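PDB 3NV9: malic enzyme, which probably catalyses the NAD- or NADP-dependent oxidative decarboxylation of malate to pyruvate, as malic enzymes do, and works as a deeply entangled dimer. Local coordinates for residues A[110-121]-A[133-141]; A[288-299]-A[313-324]. All coordinates share one frame; numbering follows the deposited sequence.

Interaction 1: residues A[110-121]-A[133-141]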
ATOM      1  N   PRO A 110       3.938  12.510 -12.225  1.00 24.29           N
ATOM      2  CA  PRO A 110       3.697  11.802 -10.945  1.00 23.99           C
ATOM      3  C   PRO A 110       3.741  10.265 -10.991  1.00 23.71           C
ATOM      4  O   PRO A 110       4.411   9.696 -10.141  1.00 23.86           O
ATOM      5  CB  PRO A 110       2.322  12.303 -10.510  1.00 24.07           C
ATOM      6  CG  PRO A 110       2.308  13.736 -11.144  1.00 23.15           C
ATOM      7  CD  PRO A 110       2.936  13.579 -12.461  1.00 22.76           C
ATOM      8  N   PRO A 111       3.043   9.608 -11.962  1.00 23.70           N
ATOM      9  CA  PRO A 111       3.101   8.122 -12.016  1.00 22.17           C
ATOM     10  C   PRO A 111       4.432   7.576 -12.449  1.00 21.25           C
ATOM     11  O   PRO A 111       4.644   6.376 -12.327  1.00 20.62           O
ATOM     12  CB  PRO A 111       2.064   7.756 -13.094  1.00 21.68           C
ATOM     13  CG  PRO A 111       2.083   8.975 -14.024  1.00 23.22           C
ATOM     14  CD  PRO A 111       2.169  10.145 -13.042  1.00 22.69           C
ATOM     15  N   GLY A 112       5.298   8.434 -13.001  1.00 20.39           N
ATOM     16  CA  GLY A 112       6.603   7.996 -13.553  1.00 18.45           C
ATOM     17  C   GLY A 112       7.585   7.404 -12.551  1.00 18.91           C
ATOM     18  O   GLY A 112       8.500   6.613 -12.926  1.00 18.64           O
ATOM     19  N   GLY A 113       7.426   7.766 -11.281  1.00 17.83           N
ATOM     20  CA  GLY A 113       8.269   7.228 -10.210  1.00 18.17           C
ATOM     21  C   GLY A 113       7.902   5.794  -9.754  1.00 19.72           C
ATOM     22  O   GLY A 113       8.646   5.196  -8.995  1.00 20.76           O
ATOM     23  N   LEU A 114       6.795   5.232 -10.245  1.00 18.30           N
ATOM     24  CA  LEU A 114       6.295   3.924  -9.786  1.00 18.43           C
ATOM     25  C   LEU A 114       7.294   2.751  -9.958  1.00 18.81           C
ATOM     26  O   LEU A 114       7.328   1.885  -9.109  1.00 19.10           O
ATOM     27  CB  LEU A 114       4.992   3.570 -10.505  1.00 15.26           C
ATOM     28  CG  LEU A 114       3.768   4.249  -9.915  1.00 17.53           C
ATOM     29  CD1 LEU A 114       2.666   4.303 -10.961  1.00 16.00           C
ATOM     30  CD2 LEU A 114       3.257   3.566  -8.608  1.00 16.18           C
ATOM     31  N   GLY A 115       8.052   2.717 -11.063  1.00 20.02           N
ATOM     32  CA  GLY A 115       9.030   1.668 -11.327  1.00 19.53           C
ATOM     33  C   GLY A 115      10.036   1.660 -10.221  1.00 20.54           C
ATOM     34  O   GLY A 115      10.306   0.614  -9.608  1.00 22.05           O
ATOM     35  N   VAL A 116      10.585   2.826  -9.910  1.00 20.96           N
ATOM     36  CA  VAL A 116      11.647   2.931  -8.891  1.00 19.58           C
ATOM     37  C   VAL A 116      11.081   2.710  -7.479  1.00 20.12           C
ATOM     38  O   VAL A 116      11.705   2.021  -6.658  1.00 20.71           O
ATOM     39  CB  VAL A 116      12.355   4.295  -8.998  1.00 20.27           C
ATOM     40  CG1 VAL A 116      13.247   4.595  -7.755  1.00 18.55           C
ATOM     41  CG2 VAL A 116      13.183   4.357 -10.304  1.00 19.24           C
ATOM     42  N   MET A 117       9.899   3.258  -7.181  1.00 19.03           N
ATOM     43  CA  MET A 117       9.354   3.129  -5.805  1.00 19.69           C
ATOM     44  C   MET A 117       8.848   1.722  -5.543  1.00 18.35           C
ATOM     45  O   MET A 117       8.899   1.248  -4.417  1.00 17.93           O
ATOM     46  CB  MET A 117       8.240   4.165  -5.497  1.00 19.85           C
ATOM     47  CG  MET A 117       8.582   5.608  -5.865  1.00 22.60           C
ATOM     48  SD  MET A 117      10.145   6.124  -5.142  1.00 23.91           S
ATOM     49  CE  MET A 117      10.842   7.073  -6.492  1.00 14.22           C
ATOM     50  N   GLU A 118       8.368   1.053  -6.587  1.00 17.73           N
ATOM     51  CA  GLU A 118       8.050  -0.385  -6.462  1.00 18.55           C
ATOM     52  C   GLU A 118       9.307  -1.283  -6.253  1.00 19.05           C
ATOM     53  O   GLU A 118       9.271  -2.247  -5.523  1.00 18.44           O
ATOM     54  CB  GLU A 118       7.184  -0.863  -7.652  1.00 17.83           C
ATOM     55  CG  GLU A 118       6.415  -2.057  -7.278  1.00 18.96           C
ATOM     56  CD  GLU A 118       5.536  -2.607  -8.360  1.00 20.46           C
ATOM     57  OE1 GLU A 118       5.048  -3.770  -8.205  1.00 20.40           O
ATOM     58  OE2 GLU A 118       5.348  -1.907  -9.360  1.00 22.91           O
ATOM     59  N   GLY A 119      10.419  -0.958  -6.917  1.00 19.71           N
ATOM     60  CA  GLY A 119      11.676  -1.678  -6.711  1.00 19.33           C
ATOM     61  C   GLY A 119      12.164  -1.458  -5.295  1.00 19.16           C
ATOM     62  O   GLY A 119      12.645  -2.384  -4.669  1.00 18.92           O
ATOM     63  N   LYS A 120      12.018  -0.239  -4.775  1.00 19.84           N
ATOM     64  CA  LYS A 120      12.364   0.043  -3.348  1.00 20.16           C
ATOM     65  C   LYS A 120      11.481  -0.798  -2.420  1.00 20.72           C
ATOM     66  O   LYS A 120      11.967  -1.359  -1.465  1.00 21.02           O
ATOM     67  CB  LYS A 120      12.170   1.539  -2.939  1.00 19.92           C
ATOM     68  CG  LYS A 120      12.953   2.597  -3.717  1.00 19.54           C
ATOM     69  CD  LYS A 120      14.397   2.676  -3.255  1.00 21.10           C
ATOM     70  CE  LYS A 120      15.068   3.851  -4.017  1.00 21.06           C
ATOM     71  NZ  LYS A 120      16.535   4.023  -3.576  1.00 17.77           N
ATOM     72  N   ALA A 121      10.183  -0.869  -2.710  1.00 19.82           N
ATOM     73  CA  ALA A 121       9.304  -1.596  -1.828  1.00 20.48           C
ATOM     74  C   ALA A 121       9.683  -3.064  -1.915  1.00 21.97           C
ATOM     75  O   ALA A 121       9.630  -3.735  -0.897  1.00 21.56           O
ATOM     76  CB  ALA A 121       7.872  -1.428  -2.243  1.00 20.14           C
ATOM     77  N   VAL A 133       4.852  -0.030   0.336  1.00 21.14           N
ATOM     78  CA  VAL A 133       4.239   0.158  -0.934  1.00 21.68           C
ATOM     79  C   VAL A 133       4.645   1.505  -1.567  1.00 21.35           C
ATOM     80  O   VAL A 133       4.911   2.468  -0.883  1.00 20.64           O
ATOM     81  CB  VAL A 133       2.706  -0.006  -0.908  1.00 23.00           C
ATOM     82  CG1 VAL A 133       2.326  -1.473  -0.737  1.00 22.42           C
ATOM     83  CG2 VAL A 133       2.055   0.905   0.076  1.00 21.23           C
ATOM     84  N   PRO A 134       4.721   1.545  -2.899  1.00 21.16           N
ATOM     85  CA  PRO A 134       4.974   2.857  -3.511  1.00 20.89           C
ATOM     86  C   PRO A 134       3.799   3.833  -3.213  1.00 21.96           C
ATOM     87  O   PRO A 134       2.608   3.415  -3.219  1.00 21.43           O
ATOM     88  CB  PRO A 134       5.100   2.525  -5.003  1.00 21.38           C
ATOM     89  CG  PRO A 134       4.478   1.135  -5.175  1.00 21.23           C
ATOM     90  CD  PRO A 134       4.313   0.501  -3.856  1.00 19.64           C
ATOM     91  N   ILE A 135       4.114   5.104  -2.895  1.00 21.71           N
ATOM     92  CA  ILE A 135       3.080   6.158  -2.820  1.00 20.00           C
ATOM     93  C   ILE A 135       3.529   7.301  -3.677  1.00 20.04           C
ATOM     94  O   ILE A 135       4.198   8.183  -3.199  1.00 20.13           O
ATOM     95  CB  ILE A 135       2.883   6.665  -1.390  1.00 20.80           C
ATOM     96  CG1 ILE A 135       2.529   5.510  -0.448  1.00 19.99           C
ATOM     97  CG2 ILE A 135       1.786   7.780  -1.294  1.00 16.64           C
ATOM     98  CD1 ILE A 135       1.081   5.037  -0.546  1.00 14.22           C
ATOM     99  N   CYS A 136       3.217   7.241  -4.968  1.00 21.38           N
ATOM    100  CA  CYS A 136       3.602   8.297  -5.957  1.00 21.28           C
ATOM    101  C   CYS A 136       2.484   9.350  -6.088  1.00 21.42           C
ATOM    102  O   CYS A 136       1.351   9.027  -6.386  1.00 21.54           O
ATOM    103  CB  CYS A 136       3.914   7.667  -7.319  1.00 20.91           C
ATOM    104  SG  CYS A 136       5.480   6.851  -7.286  1.00 23.71           S
ATOM    105  N   ILE A 137       2.805  10.602  -5.809  1.00 22.54           N
ATOM    106  CA  ILE A 137       1.786  11.642  -5.710  1.00 22.67           C
ATOM    107  C   ILE A 137       2.091  12.759  -6.649  1.00 22.32           C
ATOM    108  O   ILE A 137       3.237  12.939  -7.078  1.00 21.57           O
ATOM    109  CB  ILE A 137       1.718  12.243  -4.310  1.00 22.90           C
ATOM    110  CG1 ILE A 137       2.990  13.108  -4.017  1.00 24.43           C
ATOM    111  CG2 ILE A 137       1.435  11.129  -3.262  1.00 23.57           C
ATOM    112  CD1 ILE A 137       3.028  13.772  -2.588  1.00 23.96           C
ATOM    113  N   ASP A 138       1.054  13.523  -6.961  1.00 22.41           N
ATOM    114  CA  ASP A 138       1.244  14.784  -7.670  1.00 22.87           C
ATOM    115  C   ASP A 138       1.464  15.859  -6.628  1.00 22.88           C
ATOM    116  O   ASP A 138       0.627  16.068  -5.732  1.00 21.34           O
ATOM    117  CB  ASP A 138       0.010  15.112  -8.500  1.00 22.34           C
ATOM    118  CG  ASP A 138       0.216  16.371  -9.389  1.00 26.46           C
ATOM    119  OD1 ASP A 138       1.266  17.066  -9.296  1.00 25.13           O
ATOM    120  OD2 ASP A 138      -0.669  16.630 -10.222  1.00 27.03           O
ATOM    121  N   SER A 139       2.583  16.566  -6.693  1.00 24.06           N
ATOM    122  CA  SER A 139       2.736  17.681  -5.707  1.00 24.45           C
ATOM    123  C   SER A 139       2.504  19.095  -6.336  1.00 26.42           C
ATOM    124  O   SER A 139       2.838  20.104  -5.726  1.00 27.61           O
ATOM    125  CB  SER A 139       4.088  17.610  -5.019  1.00 22.48           C
ATOM    126  OG  SER A 139       5.127  17.987  -5.934  1.00 22.28           O
ATOM    127  N   LYS A 140       1.947  19.170  -7.550  1.00 28.31           N
ATOM    128  CA  LYS A 140       1.895  20.454  -8.299  1.00 28.84           C
ATOM    129  C   LYS A 140       0.793  21.270  -7.774  1.00 30.12           C
ATOM    130  O   LYS A 140      -0.275  20.737  -7.436  1.00 31.15           O
ATOM    131  CB  LYS A 140       1.704  20.267  -9.808  1.00 27.90           C
ATOM    132  CG  LYS A 140       3.031  19.895 -10.495  1.00 28.93           C
ATOM    133  CD  LYS A 140       2.905  19.739 -11.995  1.00 31.39           C
ATOM    134  CE  LYS A 140       1.704  18.841 -12.412  1.00 33.60           C
ATOM    135  NZ  LYS A 140       1.861  17.403 -12.001  1.00 32.88           N
ATOM    136  N   ASN A 141       1.032  22.562  -7.647  1.00 31.36           N
ATOM    137  CA  ASN A 141      -0.077  23.430  -7.236  1.00 33.41           C
ATOM    138  C   ASN A 141      -0.820  23.918  -8.484  1.00 34.91           C
ATOM    139  O   ASN A 141      -0.507  23.493  -9.573  1.00 34.88           O
ATOM    140  CB  ASN A 141       0.382  24.572  -6.339  1.00 31.41           C
ATOM    141  CG  ASN A 141       1.264  25.530  -7.051  1.00 31.47           C
ATOM    142  OD1 ASN A 141       1.374  25.474  -8.278  1.00 36.25           O
ATOM    143  ND2 ASN A 141       1.954  26.397  -6.299  1.00 32.84           N
TER
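C136 and P134 both point from strand 133-136 into helix 114-121, which runs back over the strand at 151° with the axes 6.8 Å apart at their closest. The thiol of C136 slots under the chain at G113 and L114: SG lies 3.6 Å from the backbone N of L114 and equally close to the carbonyl carbon of G113, which has no side chain. From the helix, M117 CG comes to 3.6 Å from C136 SG; its first torsion sets CG anti to the carbonyl carbon (chi1 -49°), and further bends carry the thioether away toward V95 and S97 of the neighbouring strand. The P134 ring sits beneath the next turn, its CB 3.6 Å from M117 CB and its CG below the backbone of E118, while L114 crosses it at about a right angle through CD2. A121 CB rests against V133 CA at the far end. At the other end P110 lies alongside D138, both pointing the same way, with P110 CG 3.8 Å from D138 CB. D138 OD1 is gripped twice by K140, from opposite faces of the carboxylate: the backbone N closes an Asx turn at 2.8 Å, and NZ curls back into a salt bridge beside the P110 ring. H160 of the second subunit packs on P110 and L114. No hydrogen bond joins the two segments; apolar contact joins helix to the sheet's outermost strand within this chain, in the beta-alpha-beta unit 92-97, 114-128, 131-136 of the malic enzyme N-terminal domain.

Interaction 2: residues A[288-299]-A[313-324]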
ATOM      1  N   ILE A 288      37.318  22.678 -10.458  1.00 43.28           N
ATOM      2  CA  ILE A 288      37.327  21.248 -10.126  1.00 41.97           C
ATOM      3  C   ILE A 288      38.709  20.673 -10.357  1.00 41.34           C
ATOM      4  O   ILE A 288      39.201  19.932  -9.522  1.00 41.40           O
ATOM      5  CB  ILE A 288      36.297  20.414 -10.936  1.00 41.28           C
ATOM      6  CG1 ILE A 288      34.879  20.924 -10.714  1.00 41.23           C
ATOM      7  CG2 ILE A 288      36.389  18.942 -10.540  1.00 40.36           C
ATOM      8  CD1 ILE A 288      33.861  20.441 -11.785  1.00 39.60           C
ATOM      9  N   ALA A 289      39.328  21.009 -11.487  1.00 40.97           N
ATOM     10  CA  ALA A 289      40.689  20.530 -11.845  1.00 40.49           C
ATOM     11  C   ALA A 289      41.803  20.975 -10.870  1.00 40.87           C
ATOM     12  O   ALA A 289      42.777  20.239 -10.669  1.00 40.73           O
ATOM     13  CB  ALA A 289      41.039  20.936 -13.286  1.00 39.96           C
ATOM     14  N   GLU A 290      41.671  22.183 -10.301  1.00 40.67           N
ATOM     15  CA  GLU A 290      42.618  22.685  -9.300  1.00 40.77           C
ATOM     16  C   GLU A 290      42.406  21.868  -8.031  1.00 39.32           C
ATOM     17  O   GLU A 290      43.345  21.429  -7.380  1.00 38.49           O
ATOM     18  CB  GLU A 290      42.421  24.197  -9.013  1.00 40.76           C
ATOM     19  CG  GLU A 290      43.076  25.171 -10.095  1.00 46.18           C
ATOM     20  CD  GLU A 290      42.578  26.656 -10.032  1.00 48.96           C
ATOM     21  OE1 GLU A 290      42.095  27.187 -11.064  1.00 47.08           O
ATOM     22  OE2 GLU A 290      42.683  27.286  -8.946  1.00 50.73           O
ATOM     23  N   ALA A 291      41.153  21.673  -7.685  1.00 37.91           N
ATOM     24  CA  ALA A 291      40.832  20.875  -6.537  1.00 37.89           C
ATOM     25  C   ALA A 291      41.400  19.439  -6.648  1.00 38.12           C
ATOM     26  O   ALA A 291      41.988  18.940  -5.705  1.00 38.23           O
ATOM     27  CB  ALA A 291      39.342  20.862  -6.337  1.00 37.76           C
ATOM     28  N   CYS A 292      41.275  18.813  -7.816  1.00 37.78           N
ATOM     29  CA  CYS A 292      41.517  17.401  -7.934  1.00 37.68           C
ATOM     30  C   CYS A 292      42.966  16.980  -7.833  1.00 38.09           C
ATOM     31  O   CYS A 292      43.269  15.895  -7.319  1.00 37.68           O
ATOM     32  CB  CYS A 292      40.887  16.850  -9.220  1.00 37.90           C
ATOM     33  SG  CYS A 292      39.123  16.661  -9.070  1.00 36.59           S
ATOM     34  N   VAL A 293      43.879  17.800  -8.346  1.00 38.02           N
ATOM     35  CA  VAL A 293      45.314  17.448  -8.267  1.00 37.82           C
ATOM     36  C   VAL A 293      45.711  17.137  -6.817  1.00 36.56           C
ATOM     37  O   VAL A 293      45.337  17.853  -5.877  1.00 36.19           O
ATOM     38  CB  VAL A 293      46.224  18.509  -9.004  1.00 38.39           C
ATOM     39  CG1 VAL A 293      45.622  19.916  -8.900  1.00 39.50           C
ATOM     40  CG2 VAL A 293      47.710  18.436  -8.547  1.00 40.15           C
ATOM     41  N   GLY A 294      46.390  16.018  -6.643  1.00 35.71           N
ATOM     42  CA  GLY A 294      46.706  15.504  -5.316  1.00 35.62           C
ATOM     43  C   GLY A 294      45.569  14.994  -4.434  1.00 35.22           C
ATOM     44  O   GLY A 294      45.810  14.591  -3.293  1.00 35.53           O
ATOM     45  N   ALA A 295      44.328  15.020  -4.920  1.00 34.03           N
ATOM     46  CA  ALA A 295      43.211  14.576  -4.085  1.00 32.83           C
ATOM     47  C   ALA A 295      43.248  13.072  -3.843  1.00 32.49           C
ATOM     48  O   ALA A 295      43.827  12.282  -4.642  1.00 33.43           O
ATOM     49  CB  ALA A 295      41.819  15.034  -4.626  1.00 32.35           C
ATOM     50  N   ASP A 296      42.621  12.683  -2.736  1.00 31.11           N
ATOM     51  CA  ASP A 296      42.548  11.284  -2.344  1.00 30.48           C
ATOM     52  C   ASP A 296      41.243  10.613  -2.765  1.00 29.33           C
ATOM     53  O   ASP A 296      41.226   9.460  -3.196  1.00 29.29           O
ATOM     54  CB  ASP A 296      42.781  11.175  -0.811  1.00 29.81           C
ATOM     55  CG  ASP A 296      44.173  11.739  -0.400  1.00 30.13           C
ATOM     56  OD1 ASP A 296      44.281  12.874   0.112  1.00 31.64           O
ATOM     57  OD2 ASP A 296      45.158  11.048  -0.638  1.00 28.48           O
ATOM     58  N   VAL A 297      40.168  11.356  -2.596  1.00 29.53           N
ATOM     59  CA  VAL A 297      38.811  10.895  -2.721  1.00 29.86           C
ATOM     60  C   VAL A 297      38.074  11.911  -3.618  1.00 30.80           C
ATOM     61  O   VAL A 297      38.249  13.134  -3.487  1.00 30.91           O
ATOM     62  CB  VAL A 297      38.139  10.779  -1.301  1.00 30.22           C
ATOM     63  CG1 VAL A 297      36.651  10.414  -1.365  1.00 28.63           C
ATOM     64  CG2 VAL A 297      38.907   9.775  -0.410  1.00 28.23           C
ATOM     65  N   LEU A 298      37.273  11.379  -4.540  1.00 31.24           N
ATOM     66  CA  LEU A 298      36.458  12.153  -5.457  1.00 30.26           C
ATOM     67  C   LEU A 298      35.135  11.449  -5.424  1.00 30.65           C
ATOM     68  O   LEU A 298      35.067  10.212  -5.693  1.00 29.65           O
ATOM     69  CB  LEU A 298      37.040  12.091  -6.878  1.00 30.80           C
ATOM     70  CG  LEU A 298      36.261  12.708  -8.063  1.00 29.26           C
ATOM     71  CD1 LEU A 298      35.670  14.023  -7.646  1.00 29.94           C
ATOM     72  CD2 LEU A 298      37.166  12.895  -9.331  1.00 29.97           C
ATOM     73  N   ILE A 299      34.100  12.213  -5.085  1.00 29.45           N
ATOM     74  CA  ILE A 299      32.767  11.651  -4.907  1.00 31.06           C
ATOM     75  C   ILE A 299      31.748  12.487  -5.700  1.00 32.33           C
ATOM     76  O   ILE A 299      31.602  13.709  -5.426  1.00 33.05           O
ATOM     77  CB  ILE A 299      32.368  11.593  -3.391  1.00 30.36           C
ATOM     78  CG1 ILE A 299      33.282  10.660  -2.591  1.00 31.22           C
ATOM     79  CG2 ILE A 299      30.960  11.155  -3.223  1.00 29.40           C
ATOM     80  CD1 ILE A 299      32.835  10.499  -1.090  1.00 31.15           C
ATOM     81  N   TRP A 313      40.973  14.773 -14.414  1.00 34.57           N
ATOM     82  CA  TRP A 313      40.865  15.028 -12.962  1.00 35.18           C
ATOM     83  C   TRP A 313      41.461  13.860 -12.167  1.00 35.73           C
ATOM     84  O   TRP A 313      42.226  14.068 -11.227  1.00 36.75           O
ATOM     85  CB  TRP A 313      39.419  15.206 -12.545  1.00 34.67           C
ATOM     86  CG  TRP A 313      38.742  16.364 -13.152  1.00 35.39           C
ATOM     87  CD1 TRP A 313      39.329  17.423 -13.829  1.00 36.13           C
ATOM     88  CD2 TRP A 313      37.350  16.646 -13.104  1.00 34.79           C
ATOM     89  NE1 TRP A 313      38.364  18.317 -14.225  1.00 32.09           N
ATOM     90  CE2 TRP A 313      37.147  17.885 -13.772  1.00 35.08           C
ATOM     91  CE3 TRP A 313      36.240  15.972 -12.571  1.00 35.40           C
ATOM     92  CZ2 TRP A 313      35.866  18.451 -13.933  1.00 34.89           C
ATOM     93  CZ3 TRP A 313      34.968  16.544 -12.716  1.00 33.97           C
ATOM     94  CH2 TRP A 313      34.793  17.763 -13.404  1.00 35.85           C
ATOM     95  N   ILE A 314      41.121  12.638 -12.593  1.00 36.03           N
ATOM     96  CA  ILE A 314      41.463  11.387 -11.903  1.00 35.09           C
ATOM     97  C   ILE A 314      42.974  11.180 -11.937  1.00 36.90           C
ATOM     98  O   ILE A 314      43.595  10.938 -10.896  1.00 37.65           O
ATOM     99  CB  ILE A 314      40.649  10.181 -12.512  1.00 33.60           C
ATOM    100  CG1 ILE A 314      39.170  10.271 -12.084  1.00 32.67           C
ATOM    101  CG2 ILE A 314      41.198   8.857 -12.089  1.00 33.57           C
ATOM    102  CD1 ILE A 314      38.235   9.212 -12.715  1.00 29.22           C
ATOM    103  N   LYS A 315      43.537  11.285 -13.145  1.00 37.31           N
ATOM    104  CA  LYS A 315      44.949  11.185 -13.435  1.00 38.12           C
ATOM    105  C   LYS A 315      45.770  12.122 -12.543  1.00 37.73           C
ATOM    106  O   LYS A 315      46.878  11.811 -12.200  1.00 36.92           O
ATOM    107  CB  LYS A 315      45.130  11.533 -14.924  1.00 38.53           C
ATOM    108  CG  LYS A 315      46.483  11.264 -15.511  1.00 43.02           C
ATOM    109  CD  LYS A 315      46.427  11.315 -17.056  1.00 50.35           C
ATOM    110  CE  LYS A 315      46.833  12.703 -17.650  1.00 53.88           C
ATOM    111  NZ  LYS A 315      48.343  12.868 -17.714  1.00 55.37           N
ATOM    112  N   SER A 316      45.218  13.278 -12.188  1.00 38.29           N
ATOM    113  CA  SER A 316      45.955  14.249 -11.376  1.00 38.84           C
ATOM    114  C   SER A 316      45.860  13.961  -9.873  1.00 39.31           C
ATOM    115  O   SER A 316      46.552  14.572  -9.076  1.00 39.47           O
ATOM    116  CB  SER A 316      45.477  15.669 -11.666  1.00 38.80           C
ATOM    117  OG  SER A 316      44.272  15.971 -10.982  1.00 38.98           O
ATOM    118  N   MET A 317      44.996  13.028  -9.484  1.00 39.22           N
ATOM    119  CA  MET A 317      44.841  12.688  -8.069  1.00 38.82           C
ATOM    120  C   MET A 317      46.090  12.010  -7.497  1.00 38.07           C
ATOM    121  O   MET A 317      46.997  11.643  -8.231  1.00 38.13           O
ATOM    122  CB  MET A 317      43.592  11.815  -7.884  1.00 38.99           C
ATOM    123  CG  MET A 317      42.293  12.584  -8.110  1.00 39.78           C
ATOM    124  SD  MET A 317      40.867  11.670  -7.490  1.00 42.28           S
ATOM    125  CE  MET A 317      40.878  10.399  -8.689  1.00 38.42           C
ATOM    126  N   GLY A 318      46.133  11.852  -6.183  1.00 38.54           N
ATOM    127  CA  GLY A 318      47.278  11.202  -5.522  1.00 39.40           C
ATOM    128  C   GLY A 318      47.418   9.672  -5.632  1.00 39.47           C
ATOM    129  O   GLY A 318      46.937   9.013  -6.569  1.00 38.61           O
ATOM    130  N   GLU A 319      48.128   9.117  -4.663  1.00 38.94           N
ATOM    131  CA  GLU A 319      48.397   7.706  -4.588  1.00 38.14           C
ATOM    132  C   GLU A 319      47.057   6.966  -4.393  1.00 36.61           C
ATOM    133  O   GLU A 319      46.272   7.272  -3.473  1.00 35.64           O
ATOM    134  CB  GLU A 319      49.347   7.520  -3.411  1.00 39.29           C
ATOM    135  CG  GLU A 319      49.454   6.116  -2.858  1.00 46.21           C
ATOM    136  CD  GLU A 319      50.566   5.300  -3.515  1.00 54.59           C
ATOM    137  OE1 GLU A 319      50.539   5.143  -4.775  1.00 56.57           O
ATOM    138  OE2 GLU A 319      51.449   4.819  -2.748  1.00 55.30           O
ATOM    139  N   LYS A 320      46.770   6.041  -5.313  1.00 34.37           N
ATOM    140  CA  LYS A 320      45.612   5.135  -5.179  1.00 32.29           C
ATOM    141  C   LYS A 320      44.250   5.875  -5.072  1.00 31.07           C
ATOM    142  O   LYS A 320      43.539   5.853  -4.031  1.00 30.18           O
ATOM    143  CB  LYS A 320      45.855   4.083  -4.072  1.00 32.32           C
ATOM    144  CG  LYS A 320      46.976   3.048  -4.393  1.00 33.79           C
ATOM    145  CD  LYS A 320      47.110   2.006  -3.252  1.00 37.54           C
ATOM    146  CE  LYS A 320      48.077   0.882  -3.573  1.00 38.10           C
ATOM    147  NZ  LYS A 320      49.528   1.253  -3.722  1.00 40.86           N
ATOM    148  N   PRO A 321      43.883   6.573  -6.149  1.00 28.76           N
ATOM    149  CA  PRO A 321      42.637   7.310  -6.065  1.00 28.60           C
ATOM    150  C   PRO A 321      41.365   6.443  -5.779  1.00 28.60           C
ATOM    151  O   PRO A 321      41.166   5.358  -6.358  1.00 29.49           O
ATOM    152  CB  PRO A 321      42.521   7.957  -7.438  1.00 28.14           C
ATOM    153  CG  PRO A 321      43.917   7.937  -8.000  1.00 28.15           C
ATOM    154  CD  PRO A 321      44.550   6.735  -7.444  1.00 28.73           C
ATOM    155  N   ILE A 322      40.537   6.949  -4.878  1.00 27.53           N
ATOM    156  CA  ILE A 322      39.231   6.439  -4.628  1.00 26.63           C
ATOM    157  C   ILE A 322      38.240   7.349  -5.368  1.00 26.24           C
ATOM    158  O   ILE A 322      38.172   8.524  -5.059  1.00 26.36           O
ATOM    159  CB  ILE A 322      38.942   6.502  -3.149  1.00 25.42           C
ATOM    160  CG1 ILE A 322      39.788   5.455  -2.429  1.00 25.23           C
ATOM    161  CG2 ILE A 322      37.470   6.287  -2.861  1.00 23.25           C
ATOM    162  CD1 ILE A 322      39.859   5.730  -0.932  1.00 23.56           C
ATOM    163  N   VAL A 323      37.478   6.788  -6.312  1.00 25.38           N
ATOM    164  CA  VAL A 323      36.507   7.561  -7.088  1.00 25.74           C
ATOM    165  C   VAL A 323      35.103   6.967  -6.984  1.00 26.50           C
ATOM    166  O   VAL A 323      34.908   5.853  -7.412  1.00 26.15           O
ATOM    167  CB  VAL A 323      36.905   7.572  -8.566  1.00 26.78           C
ATOM    168  CG1 VAL A 323      35.901   8.325  -9.403  1.00 24.99           C
ATOM    169  CG2 VAL A 323      38.403   8.128  -8.753  1.00 25.08           C
ATOM    170  N   PHE A 324      34.132   7.705  -6.416  1.00 27.11           N
ATOM    171  CA  PHE A 324      32.732   7.255  -6.456  1.00 27.12           C
ATOM    172  C   PHE A 324      31.937   8.047  -7.490  1.00 27.52           C
ATOM    173  O   PHE A 324      31.800   9.244  -7.384  1.00 27.15           O
ATOM    174  CB  PHE A 324      32.077   7.330  -5.073  1.00 25.76           C
ATOM    175  CG  PHE A 324      32.715   6.427  -4.024  1.00 25.92           C
ATOM    176  CD1 PHE A 324      33.685   5.460  -4.368  1.00 23.35           C
ATOM    177  CD2 PHE A 324      32.294   6.503  -2.688  1.00 23.17           C
ATOM    178  CE1 PHE A 324      34.227   4.629  -3.369  1.00 21.84           C
ATOM    179  CE2 PHE A 324      32.833   5.678  -1.691  1.00 23.80           C
ATOM    180  CZ  PHE A 324      33.818   4.755  -2.026  1.00 18.76           C
TER
HETATM  181  O   HOH W   1      42.753  18.008 -12.157  1.00 51.46           O
HETATM  182  O   HOH W   2      43.045   7.325  -1.949  1.00 29.92           O
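Two neighbouring parallel strands of a Rossmann-type NAD-binding domain, 297-299 and 322-324, meet here together with the helical segments that precede them. Both backbone polar atoms of L298 pair with strand 322-324: its N donates to I322 O at 3.0 Å, and its O accepts from F324 N at 2.8 Å. I322 N reaches D296 O nearly along the C=O axis, extending the pairing by one bond. V297 and I322 lie side by side on one face of the sheet with I299 and F324; L298 and V323 occupy the other, where L298 CB meets M317 SD at 3.9 Å. The carboxylate of D296 turns elsewhere, to a salt bridge with K215. Before the strands, a type II turn from C292 to A295 is tied to the opposite loop by G294 N to S316 O and by G318 N to A295 O, both 2.8 Å, each donor tilted from the carbonyl plane. Beyond it the indole of W313 lies flat under helix 288-292, with I288 CG2 over one face. W313 CG is anti to the carbonyl carbon (chi1 -63°), which swings the ring beneath I288, while A289 CB and C292 SG approach it obliquely, SG 3.8 Å from W313 CB. S316 OG donates to W313 O, and one water bridges the two segments by donating to A289 O at 2.7 Å and to S316 OG at 2.8 Å.

Interaction 1 closes before interaction 2 opens along the chain, and the two lie on opposite sides of the chain's centre, their own centres 36 Å apart and their nearest atoms about 16 Å apart. They share no sheet: interaction 1 sets helix 114-128 against strand 131-136, outermost within this chain in the four-stranded parallel sheet of the N-terminal domain, whereas interaction 2 brings together two inner strands of the six-stranded sheet of the NAD-binding domain. Each joins parts of a beta-alpha-beta unit. Interaction 1 also borders the second subunit, consistent with a place near the dimer interface; interaction 2, touched by no other protein chain, is internal to the NAD-binding domain.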